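PDB 6VAN: caltubin, EF-hand from Lymnaea stagnalis, which probably binds calcium through its EF-hand loops, which hold strontium ions in this crystal. Local coordinates for residues S50-N55 against A80-K85; I13-H18 against K30-R35; P73-E78 against E137-Y142. All coordinates share one frame; numbering follows the deposited sequence. Where two conformers were deposited one is given.

In the fold
Along the chain, contact 2 closes before contact 1 opens, whereas the segments of 1 and 3 alternate. Contact 2 lies within one helix-loop-helix, between helices 5-15 and 26-34. Contacts 1 and 3 share helix 77-87, set against helix 42-52 by the first and the chain's C-terminal end by the second. The centres of contacts 1 and 2 lie about 15 Å apart, those of 1 and 3 about 13 Å, the latter pair joined by an R51-E78 salt bridge, and those of 2 and 3 about 23 Å, on opposite sides of the chain's centre. Helix 77-87, opening the half with strands 95-96 and 132-133, thus meets the other half through R51, R52 and Y32, which touches W83.

Contact 1 (S50-N55 against A80-K85); sequences SRRDSN and ANEWFK. With SR (strontium ion), chain D.
R52 and E82 meet end-on, guanidinium to carboxylate, in a salt bridge whose planes are only 22° apart. R52 NH2 donates to E82 OE1 at 2.7 Å, and R52 NH1 divides its reach between E82 OE2 at 3.2 Å and E82 OE1 at 3.0 Å, every bond arriving on a syn side of the carboxylate. Extended chains coming from opposite directions bring the groups together; that of E82 leaves its helix with CG anti to the backbone N (chi1 179°). R51 adds a weak bond, NE to E82 OE2 at 3.2 Å, with its guanidinium turned 75° from the carboxylate; its stronger partner is E78, met through NH2. Two arginines thus share one buried acid. The network ties helix 42-52, which runs into an EF-hand loop, to helix 77-87, which leads to another. Just past the arginines, D53 OD1 and N55 OD1 each bind strontium at 2.4 Å, in a site completed by N57, A59, D61 and E65. With an alanine in place of R52, the E82 carboxylate would probably lose most of its charge compensation and become freer to turn. Further out, W83 CZ2 packs obliquely against R52 NH2 at 3.9 Å.

Contact 2 (I13-H18 against K30-R35); sequences IRWLDH and KNYIRR. With SR (strontium ion), chain C.
The helix-loop-helix of an EF-hand is closed here by W15 and L16, where helix 5-15 gives way to the metal loop, meeting Y32 on helix 26-34. L16 supplies a CH-pi contact: its CD2 methyl sits over a face of the Y32 ring, 4.0 Å from the centroid and 28° off the normal. A chi1 of 167° swings the Y32 ring away from its own backbone N and against the leucine methyl, and the start of the same side chain rests on the backbone of the other helix, Y32 CB lying 3.6 Å from W15 O. W15 CB touches Y32 CE1 at 3.8 Å. R35 folds back, bent at chi3 (44°), so that NH1 reaches Y32 O at 2.9 Å from above the carbonyl plane, while R35 N approaches that oxygen from the opposite face. A guanidinium face is thereby turned to the indole of W15, although the closest approach is improbably short and remains doubtful. D17 follows directly, OD1 binding strontium at 2.6 Å beside D21, Q23 and E28. Helix 26-34 in turn meets helix 77-87, Y32 touching W83 and I33 touching L86.

Contact 3 (P73-E78 against E137-Y142); sequences PDYTLE and EFKTLY. With SR (strontium ion), chain F; EDO (1,2-ethanediol), chain K.
Y75 lays its hydroxyl beside K139 and a ring carbon against Y142, the closer-fitting part of a contact that lies wholly at the surface. Y75 OH comes down beside the aliphatic start of the lysine, 3.6 Å from K139 CB, and at the other end of the ring Y75 CD1 meets Y142 CB at 3.8 Å, the two tyrosine side chains crossing at about a right angle. K139 places its CG between the backbone N and the carbonyl carbon (chi1 69°) and then runs extended, so its methylenes pass the phenol while NZ goes on to a salt bridge with D136. The looser side begins at L77, which offers a single methyl, CD1, to K139 CD at 3.9 Å. It continues over the Y75 ring, where 1,2-ethanediol, most likely an additive of the crystallisation, lies with C2 3.5 Å above the ring centre. The diol's O2 donates to K139 O at 2.7 Å, and the diol also bonds S143 OG; as an additive it says little about the protein in solution. Within 137-142, T140 OG1 donates to E137 O in the carbonyl plane at 2.7 Å, and T140 N shares the same acceptor. E137, binding strontium through OE1 and OE2, is the bidentate glutamate at the end of the EF-hand loop that D126 opens, with N128, D130 and K132 also contributing. T76 caps the start of helix 77-87 at G79 N; further along, A80 and W83 pack against Y142, and the ring of F84 meets that of F138 from helix 135-138.

Contact 1 (S50-N55 against A80-K85)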
loop_
_atom_site.group_PDB
_atom_site.type_symbol
_atom_site.label_atom_id
_atom_site.label_comp_id
_atom_site.label_asym_id
_atom_site.label_seq_id
_atom_site.Cartn_x
_atom_site.Cartn_y
_atom_site.Cartn_z
ATOM N N SER A 50 -7.552 -11.343 0.032
ATOM C CA SER A 50 -7.881 -12.358 1.073
ATOM C C SER A 50 -7.737 -11.789 2.493
ATOM O O SER A 50 -8.550 -12.134 3.343
ATOM C CB SER A 50 -7.066 -13.627 0.903
ATOM O OG SER A 50 -7.195 -14.472 2.041
ATOM N N ARG A 51 -6.740 -10.940 2.758
ATOM C CA ARG A 51 -6.554 -10.380 4.123
ATOM C C ARG A 51 -7.758 -9.496 4.498
ATOM O O ARG A 51 -8.003 -9.325 5.723
ATOM C CB ARG A 51 -5.231 -9.612 4.247
ATOM C CG ARG A 51 -4.065 -10.491 4.685
ATOM C CD ARG A 51 -2.714 -9.831 4.493
ATOM N NE ARG A 51 -2.783 -8.426 4.817
ATOM C CZ ARG A 51 -2.866 -7.930 6.047
ATOM N NH1 ARG A 51 -2.929 -6.622 6.215
ATOM N NH2 ARG A 51 -2.870 -8.727 7.108
ATOM N N ARG A 52 -8.443 -8.940 3.494
ATOM C CA ARG A 52 -9.558 -7.969 3.678
ATOM C C ARG A 52 -10.930 -8.652 3.506
ATOM O O ARG A 52 -11.921 -8.077 3.943
ATOM C CB ARG A 52 -9.329 -6.827 2.698
ATOM C CG ARG A 52 -8.098 -5.996 3.036
ATOM C CD ARG A 52 -7.651 -5.156 1.880
ATOM N NE ARG A 52 -6.507 -4.344 2.264
ATOM C CZ ARG A 52 -5.255 -4.762 2.338
ATOM N NH1 ARG A 52 -4.911 -5.989 1.993
ATOM N NH2 ARG A 52 -4.313 -3.923 2.731
ATOM N N ASP A 53 -10.989 -9.834 2.918
ATOM C CA ASP A 53 -12.258 -10.418 2.395
ATOM C C ASP A 53 -12.952 -11.267 3.469
ATOM O O ASP A 53 -13.025 -12.506 3.289
ATOM C CB ASP A 53 -11.926 -11.229 1.143
ATOM C CG ASP A 53 -13.124 -11.900 0.511
ATOM O OD1 ASP A 53 -14.240 -11.404 0.745
ATOM O OD2 ASP A 53 -12.915 -12.867 -0.267
ATOM N N SER A 54 -13.492 -10.644 4.519
ATOM C CA SER A 54 -14.108 -11.349 5.676
ATOM C C SER A 54 -15.399 -12.089 5.278
ATOM O O SER A 54 -15.760 -13.027 6.014
ATOM C CB SER A 54 -14.339 -10.419 6.839
ATOM O OG SER A 54 -15.193 -9.360 6.480
ATOM N N ASN A 55 -16.062 -11.713 4.180
ATOM C CA ASN A 55 -17.321 -12.396 3.751
ATOM C C ASN A 55 -17.001 -13.427 2.659
ATOM O O ASN A 55 -17.942 -14.096 2.206
ATOM C CB ASN A 55 -18.415 -11.400 3.356
ATOM C CG ASN A 55 -18.066 -10.548 2.158
ATOM O OD1 ASN A 55 -17.170 -10.884 1.371
ATOM N ND2 ASN A 55 -18.749 -9.429 2.020
ATOM N N ALA A 80 2.286 -4.348 7.693
ATOM C CA ALA A 80 3.462 -3.576 7.237
ATOM C C ALA A 80 4.202 -4.353 6.140
ATOM O O ALA A 80 4.595 -3.750 5.142
ATOM C CB ALA A 80 4.353 -3.239 8.407
ATOM N N ASN A 81 4.369 -5.657 6.319
ATOM C CA ASN A 81 5.086 -6.497 5.339
ATOM C C ASN A 81 4.373 -6.488 3.988
ATOM O O ASN A 81 5.031 -6.587 2.956
ATOM C CB ASN A 81 5.270 -7.890 5.898
ATOM C CG ASN A 81 6.308 -8.681 5.153
ATOM O OD1 ASN A 81 7.273 -8.132 4.647
ATOM N ND2 ASN A 81 6.143 -9.988 5.146
ATOM N N GLU A 82 3.060 -6.432 3.988
ATOM C CA GLU A 82 2.327 -6.407 2.713
ATOM C C GLU A 82 2.741 -5.179 1.896
ATOM O O GLU A 82 3.033 -5.322 0.743
ATOM C CB GLU A 82 0.837 -6.356 2.999
ATOM C CG GLU A 82 -0.028 -6.302 1.754
ATOM C CD GLU A 82 -1.509 -6.373 2.090
ATOM O OE1 GLU A 82 -2.033 -5.371 2.583
ATOM O OE2 GLU A 82 -2.099 -7.417 1.882
ATOM N N TRP A 83 2.790 -4.005 2.514
ATOM C CA TRP A 83 3.205 -2.770 1.794
ATOM C C TRP A 83 4.703 -2.833 1.472
ATOM O O TRP A 83 5.120 -2.353 0.443
ATOM C CB TRP A 83 2.853 -1.532 2.614
ATOM C CG TRP A 83 1.382 -1.379 2.811
ATOM C CD1 TRP A 83 0.700 -1.440 3.985
ATOM C CD2 TRP A 83 0.402 -1.174 1.791
ATOM N NE1 TRP A 83 -0.632 -1.320 3.758
ATOM C CE2 TRP A 83 -0.851 -1.165 2.422
ATOM C CE3 TRP A 83 0.468 -1.044 0.404
ATOM C CZ2 TRP A 83 -2.035 -0.963 1.697
ATOM C CZ3 TRP A 83 -0.698 -0.846 -0.304
ATOM C CH2 TRP A 83 -1.921 -0.793 0.343
ATOM N N PHE A 84 5.500 -3.398 2.371
ATOM C CA PHE A 84 6.946 -3.593 2.117
ATOM C C PHE A 84 7.117 -4.395 0.815
ATOM O O PHE A 84 7.842 -3.974 -0.101
ATOM C CB PHE A 84 7.577 -4.316 3.300
ATOM C CG PHE A 84 9.071 -4.520 3.169
ATOM C CD1 PHE A 84 9.955 -3.496 3.438
ATOM C CD2 PHE A 84 9.584 -5.754 2.764
ATOM C CE1 PHE A 84 11.326 -3.698 3.328
ATOM C CE2 PHE A 84 10.955 -5.939 2.646
ATOM C CZ PHE A 84 11.816 -4.906 2.921
ATOM N N LYS A 85 6.446 -5.544 0.722
ATOM C CA LYS A 85 6.580 -6.440 -0.446
ATOM C C LYS A 85 6.091 -5.733 -1.705
ATOM O O LYS A 85 6.698 -5.924 -2.778
ATOM C CB LYS A 85 5.857 -7.756 -0.195
ATOM C CG LYS A 85 6.554 -8.565 0.881
ATOM C CD LYS A 85 6.163 -9.994 0.922
ATOM C CE LYS A 85 4.733 -10.202 1.313
ATOM N NZ LYS A 85 4.444 -11.657 1.399
HETATM SR SR SR D . -15.523 -9.404 0.433
HETATM O O HOH W 1 -1.492 -4.476 4.796
#

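Contact 2 (I13-H18 against K30-R35)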
loop_
_atom_site.group_PDB
_atom_site.type_symbol
_atom_site.label_atom_id
_atom_site.label_comp_id
_atom_site.label_asym_id
_atom_site.label_seq_id
_atom_site.Cartn_x
_atom_site.Cartn_y
_atom_site.Cartn_z
ATOM N N ILE A 13 -13.280 4.788 -4.388
ATOM C CA ILE A 13 -13.658 5.033 -5.817
ATOM C C ILE A 13 -12.384 5.259 -6.634
ATOM O O ILE A 13 -12.160 4.501 -7.603
ATOM C CB ILE A 13 -14.630 6.215 -5.940
ATOM C CG1 ILE A 13 -16.024 5.825 -5.459
ATOM C CG2 ILE A 13 -14.647 6.755 -7.369
ATOM C CD1 ILE A 13 -16.924 7.002 -5.177
ATOM N N ARG A 14 -11.569 6.234 -6.237
ATOM C CA ARG A 14 -10.428 6.745 -7.044
ATOM C C ARG A 14 -9.325 5.682 -7.217
ATOM O O ARG A 14 -8.622 5.753 -8.255
ATOM C CB ARG A 14 -9.880 8.028 -6.415
ATOM C CG ARG A 14 -8.785 8.712 -7.227
ATOM C CD ARG A 14 -7.394 8.530 -6.641
ATOM N NE ARG A 14 -7.421 8.684 -5.194
ATOM C CZ ARG A 14 -7.567 9.839 -4.542
ATOM N NH1 ARG A 14 -7.675 10.981 -5.205
ATOM N NH2 ARG A 14 -7.606 9.844 -3.218
ATOM N N TRP A 15 -9.172 4.760 -6.250
ATOM C CA TRP A 15 -8.102 3.717 -6.212
ATOM C C TRP A 15 -8.629 2.356 -6.685
ATOM O O TRP A 15 -7.986 1.773 -7.573
ATOM C CB TRP A 15 -7.503 3.572 -4.804
ATOM C CG TRP A 15 -6.584 4.676 -4.377
ATOM C CD1 TRP A 15 -6.395 5.129 -3.105
ATOM C CD2 TRP A 15 -5.728 5.473 -5.218
ATOM N NE1 TRP A 15 -5.483 6.148 -3.093
ATOM C CE2 TRP A 15 -5.055 6.383 -4.373
ATOM C CE3 TRP A 15 -5.464 5.509 -6.592
ATOM C CZ2 TRP A 15 -4.143 7.317 -4.862
ATOM C CZ3 TRP A 15 -4.566 6.435 -7.073
ATOM C CH2 TRP A 15 -3.912 7.324 -6.217
ATOM N N LEU A 16 -9.719 1.862 -6.075
ATOM C CA LEU A 16 -10.100 0.421 -6.070
ATOM C C LEU A 16 -11.416 0.127 -6.812
ATOM O O LEU A 16 -11.588 -1.022 -7.210
ATOM C CB LEU A 16 -10.215 -0.037 -4.610
ATOM C CG LEU A 16 -8.900 -0.149 -3.842
ATOM C CD1 LEU A 16 -9.155 -0.549 -2.400
ATOM C CD2 LEU A 16 -7.957 -1.150 -4.503
ATOM N N ASP A 17 -12.329 1.083 -6.926
ATOM C CA ASP A 17 -13.707 0.816 -7.424
ATOM C C ASP A 17 -14.173 1.994 -8.269
ATOM O O ASP A 17 -15.075 2.740 -7.819
ATOM C CB ASP A 17 -14.655 0.513 -6.258
ATOM C CG ASP A 17 -16.091 0.188 -6.661
ATOM O OD1 ASP A 17 -16.295 -0.306 -7.809
ATOM O OD2 ASP A 17 -17.000 0.413 -5.840
ATOM N N HIS A 18 -13.578 2.166 -9.454
ATOM C CA HIS A 18 -13.803 3.347 -10.323
ATOM C C HIS A 18 -15.299 3.503 -10.664
ATOM O O HIS A 18 -15.711 4.655 -10.895
ATOM C CB HIS A 18 -12.928 3.275 -11.584
ATOM C CG HIS A 18 -11.459 3.281 -11.308
ATOM N ND1 HIS A 18 -10.554 2.547 -12.067
ATOM C CD2 HIS A 18 -10.730 3.922 -10.370
ATOM C CE1 HIS A 18 -9.333 2.741 -11.598
ATOM N NE2 HIS A 18 -9.414 3.583 -10.555
ATOM N N LYS A 30 -5.827 -5.284 -9.178
ATOM C CA LYS A 30 -4.610 -5.468 -10.021
ATOM C C LYS A 30 -4.218 -4.152 -10.684
ATOM O O LYS A 30 -3.046 -3.792 -10.576
ATOM C CB LYS A 30 -4.832 -6.562 -11.059
ATOM C CG LYS A 30 -3.552 -7.026 -11.721
ATOM C CD LYS A 30 -3.708 -8.313 -12.450
ATOM C CE LYS A 30 -2.446 -8.734 -13.164
ATOM N NZ LYS A 30 -2.690 -9.965 -13.949
ATOM N N ASN A 31 -5.151 -3.442 -11.311
ATOM C CA ASN A 31 -4.902 -2.136 -11.968
ATOM C C ASN A 31 -4.421 -1.123 -10.923
ATOM O O ASN A 31 -3.546 -0.312 -11.256
ATOM C CB ASN A 31 -6.129 -1.711 -12.767
ATOM C CG ASN A 31 -6.189 -2.413 -14.107
ATOM O OD1 ASN A 31 -5.379 -3.304 -14.386
ATOM N ND2 ASN A 31 -7.132 -2.013 -14.948
ATOM N N TYR A 32 -4.928 -1.225 -9.698
ATOM C CA TYR A 32 -4.472 -0.415 -8.542
ATOM C C TYR A 32 -2.985 -0.698 -8.261
ATOM O O TYR A 32 -2.149 0.221 -8.354
ATOM C CB TYR A 32 -5.369 -0.688 -7.339
ATOM C CG TYR A 32 -4.810 -0.174 -6.048
ATOM C CD1 TYR A 32 -4.683 1.180 -5.835
ATOM C CD2 TYR A 32 -4.395 -1.044 -5.053
ATOM C CE1 TYR A 32 -4.182 1.668 -4.642
ATOM C CE2 TYR A 32 -3.882 -0.574 -3.856
ATOM C CZ TYR A 32 -3.763 0.788 -3.664
ATOM O OH TYR A 32 -3.265 1.278 -2.493
ATOM N N ILE A 33 -2.640 -1.945 -7.955
ATOM C CA ILE A 33 -1.243 -2.301 -7.567
ATOM C C ILE A 33 -0.312 -2.107 -8.770
ATOM O O ILE A 33 0.857 -1.745 -8.552
ATOM C CB ILE A 33 -1.163 -3.715 -6.979
ATOM C CG1 ILE A 33 -1.994 -3.821 -5.691
ATOM C CG2 ILE A 33 0.284 -4.127 -6.759
ATOM C CD1 ILE A 33 -2.061 -5.201 -5.111
ATOM N N ARG A 34 -0.792 -2.307 -9.994
ATOM C CA ARG A 34 0.060 -2.220 -11.209
ATOM C C ARG A 34 0.622 -0.812 -11.382
ATOM O O ARG A 34 1.695 -0.712 -12.002
ATOM C CB ARG A 34 -0.729 -2.588 -12.465
ATOM C CG ARG A 34 -0.527 -4.021 -12.905
ATOM C CD ARG A 34 -1.220 -4.298 -14.239
ATOM N NE ARG A 34 -0.879 -5.608 -14.780
ATOM C CZ ARG A 34 -1.499 -6.201 -15.797
ATOM N NH1 ARG A 34 -2.517 -5.601 -16.396
ATOM N NH2 ARG A 34 -1.106 -7.403 -16.200
ATOM N N ARG A 35 -0.069 0.216 -10.886
ATOM C CA ARG A 35 0.417 1.614 -10.935
ATOM C C ARG A 35 1.852 1.651 -10.386
ATOM O O ARG A 35 2.672 2.310 -11.004
ATOM C CB ARG A 35 -0.505 2.554 -10.158
ATOM C CG ARG A 35 -1.809 2.881 -10.880
ATOM C CD ARG A 35 -2.933 3.368 -9.973
ATOM N NE ARG A 35 -2.545 4.365 -8.961
ATOM C CZ ARG A 35 -2.319 4.116 -7.661
ATOM N NH1 ARG A 35 -2.430 2.892 -7.167
ATOM N NH2 ARG A 35 -1.973 5.104 -6.851
HETATM SR SR SR C . -16.130 -2.680 -8.959
HETATM O O HOH W 2 -17.312 -5.028 -9.251
#

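Contact 3 (P73-E78 against E137-Y142)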
loop_
_atom_site.group_PDB
_atom_site.type_symbol
_atom_site.label_atom_id
_atom_site.label_comp_id
_atom_site.label_asym_id
_atom_site.label_seq_id
_atom_site.Cartn_x
_atom_site.Cartn_y
_atom_site.Cartn_z
ATOM N N PRO A 73 -7.426 1.969 12.035
ATOM C CA PRO A 73 -6.118 1.564 11.540
ATOM C C PRO A 73 -5.236 1.245 12.750
ATOM O O PRO A 73 -5.354 1.860 13.783
ATOM C CB PRO A 73 -5.644 2.747 10.697
ATOM C CG PRO A 73 -6.393 3.938 11.268
ATOM C CD PRO A 73 -7.702 3.393 11.805
ATOM N N ASP A 74 -4.408 0.226 12.599
ATOM C CA ASP A 74 -3.538 -0.277 13.674
ATOM C C ASP A 74 -2.317 -0.866 12.998
ATOM O O ASP A 74 -2.387 -1.160 11.781
ATOM C CB ASP A 74 -4.271 -1.288 14.555
ATOM C CG ASP A 74 -4.646 -2.582 13.845
ATOM O OD1 ASP A 74 -4.855 -2.544 12.606
ATOM O OD2 ASP A 74 -4.721 -3.625 14.534
ATOM N N TYR A 75 -1.242 -0.999 13.737
ATOM C CA TYR A 75 0.002 -1.610 13.240
ATOM C C TYR A 75 -0.011 -3.111 13.484
ATOM O O TYR A 75 -0.279 -3.540 14.613
ATOM C CB TYR A 75 1.224 -1.011 13.916
ATOM C CG TYR A 75 2.452 -1.837 13.663
ATOM C CD1 TYR A 75 3.174 -1.734 12.488
ATOM C CD2 TYR A 75 2.854 -2.789 14.592
ATOM C CE1 TYR A 75 4.281 -2.533 12.246
ATOM C CE2 TYR A 75 3.970 -3.570 14.372
ATOM C CZ TYR A 75 4.678 -3.461 13.191
ATOM O OH TYR A 75 5.772 -4.248 12.970
ATOM N N THR A 76 0.329 -3.882 12.455
ATOM C CA THR A 76 0.803 -5.273 12.595
ATOM C C THR A 76 1.985 -5.488 11.668
ATOM O O THR A 76 2.061 -4.831 10.620
ATOM C CB THR A 76 -0.267 -6.317 12.281
ATOM O OG1 THR A 76 -0.587 -6.296 10.896
ATOM C CG2 THR A 76 -1.539 -6.130 13.078
ATOM N N LEU A 77 2.887 -6.387 12.027
ATOM C CA LEU A 77 4.023 -6.699 11.160
ATOM C C LEU A 77 3.493 -7.241 9.833
ATOM O O LEU A 77 4.009 -6.815 8.779
ATOM C CB LEU A 77 4.971 -7.685 11.841
ATOM C CG LEU A 77 6.216 -7.996 11.011
ATOM C CD1 LEU A 77 7.130 -6.801 10.961
ATOM C CD2 LEU A 77 6.937 -9.241 11.521
ATOM N N GLU A 78 2.507 -8.132 9.860
ATOM C CA GLU A 78 1.937 -8.725 8.624
ATOM C C GLU A 78 1.425 -7.613 7.684
ATOM O O GLU A 78 1.682 -7.664 6.470
ATOM C CB GLU A 78 0.807 -9.682 9.013
ATOM C CG GLU A 78 0.236 -10.455 7.852
ATOM C CD GLU A 78 -0.954 -11.313 8.236
ATOM O OE1 GLU A 78 -0.985 -11.806 9.389
ATOM O OE2 GLU A 78 -1.866 -11.453 7.396
ATOM N N GLU A 137 13.709 -2.314 9.473
ATOM C CA GLU A 137 13.833 -0.845 9.423
ATOM C C GLU A 137 12.487 -0.239 9.002
ATOM O O GLU A 137 12.006 0.718 9.652
ATOM C CB GLU A 137 14.928 -0.465 8.446
ATOM C CG GLU A 137 16.334 -0.779 8.943
ATOM C CD GLU A 137 17.406 -0.606 7.895
ATOM O OE1 GLU A 137 17.169 -0.928 6.708
ATOM O OE2 GLU A 137 18.489 -0.137 8.235
ATOM N N PHE A 138 11.916 -0.751 7.928
ATOM C CA PHE A 138 10.662 -0.217 7.366
ATOM C C PHE A 138 9.562 -0.160 8.427
ATOM O O PHE A 138 8.816 0.828 8.541
ATOM C CB PHE A 138 10.229 -1.089 6.208
ATOM C CG PHE A 138 8.935 -0.694 5.572
ATOM C CD1 PHE A 138 8.886 0.376 4.702
ATOM C CD2 PHE A 138 7.785 -1.403 5.806
ATOM C CE1 PHE A 138 7.687 0.735 4.107
ATOM C CE2 PHE A 138 6.598 -1.056 5.194
ATOM C CZ PHE A 138 6.558 0.006 4.332
ATOM N N LYS A 139 9.429 -1.201 9.232
ATOM C CA LYS A 139 8.281 -1.272 10.171
ATOM C C LYS A 139 8.333 -0.129 11.173
ATOM O O LYS A 139 7.264 0.232 11.705
ATOM C CB LYS A 139 8.263 -2.617 10.912
ATOM C CG LYS A 139 9.401 -2.792 11.892
ATOM C CD LYS A 139 9.474 -4.160 12.537
ATOM C CE LYS A 139 10.438 -4.116 13.703
ATOM N NZ LYS A 139 10.864 -5.461 14.131
ATOM N N THR A 140 9.500 0.438 11.433
ATOM C CA THR A 140 9.616 1.509 12.433
ATOM C C THR A 140 8.928 2.772 11.923
ATOM O O THR A 140 8.626 3.658 12.750
ATOM C CB THR A 140 11.062 1.852 12.793
ATOM O OG1 THR A 140 11.737 2.480 11.714
ATOM C CG2 THR A 140 11.855 0.649 13.248
ATOM N N LEU A 141 8.641 2.873 10.629
ATOM C CA LEU A 141 8.037 4.110 10.068
ATOM C C LEU A 141 6.587 4.221 10.514
ATOM O O LEU A 141 6.013 5.294 10.344
ATOM C CB LEU A 141 8.167 4.081 8.558
ATOM C CG LEU A 141 9.591 4.139 8.027
ATOM C CD1 LEU A 141 9.603 3.850 6.535
ATOM C CD2 LEU A 141 10.262 5.469 8.331
ATOM N N TYR A 142 6.013 3.159 11.075
ATOM C CA TYR A 142 4.619 3.189 11.550
ATOM C C TYR A 142 4.504 3.727 12.970
ATOM O O TYR A 142 3.361 3.919 13.384
ATOM C CB TYR A 142 4.004 1.806 11.425
ATOM C CG TYR A 142 3.672 1.485 9.995
ATOM C CD1 TYR A 142 2.498 1.930 9.441
ATOM C CD2 TYR A 142 4.566 0.804 9.177
ATOM C CE1 TYR A 142 2.191 1.662 8.112
ATOM C CE2 TYR A 142 4.271 0.508 7.863
ATOM C CZ TYR A 142 3.071 0.936 7.329
ATOM O OH TYR A 142 2.797 0.692 6.012
HETATM SR SR SR F . 19.459 -0.319 5.739
HETATM C C1 EDO K . 6.893 -1.248 15.416
HETATM O O1 EDO K . 7.447 -0.631 16.579
HETATM C C2 EDO K . 5.901 -0.399 14.753
HETATM O O2 EDO K . 6.463 0.806 14.230
HETATM O O HOH W 3 19.715 -2.648 4.809
HETATM O O HOH W 4 19.941 -2.664 7.314
#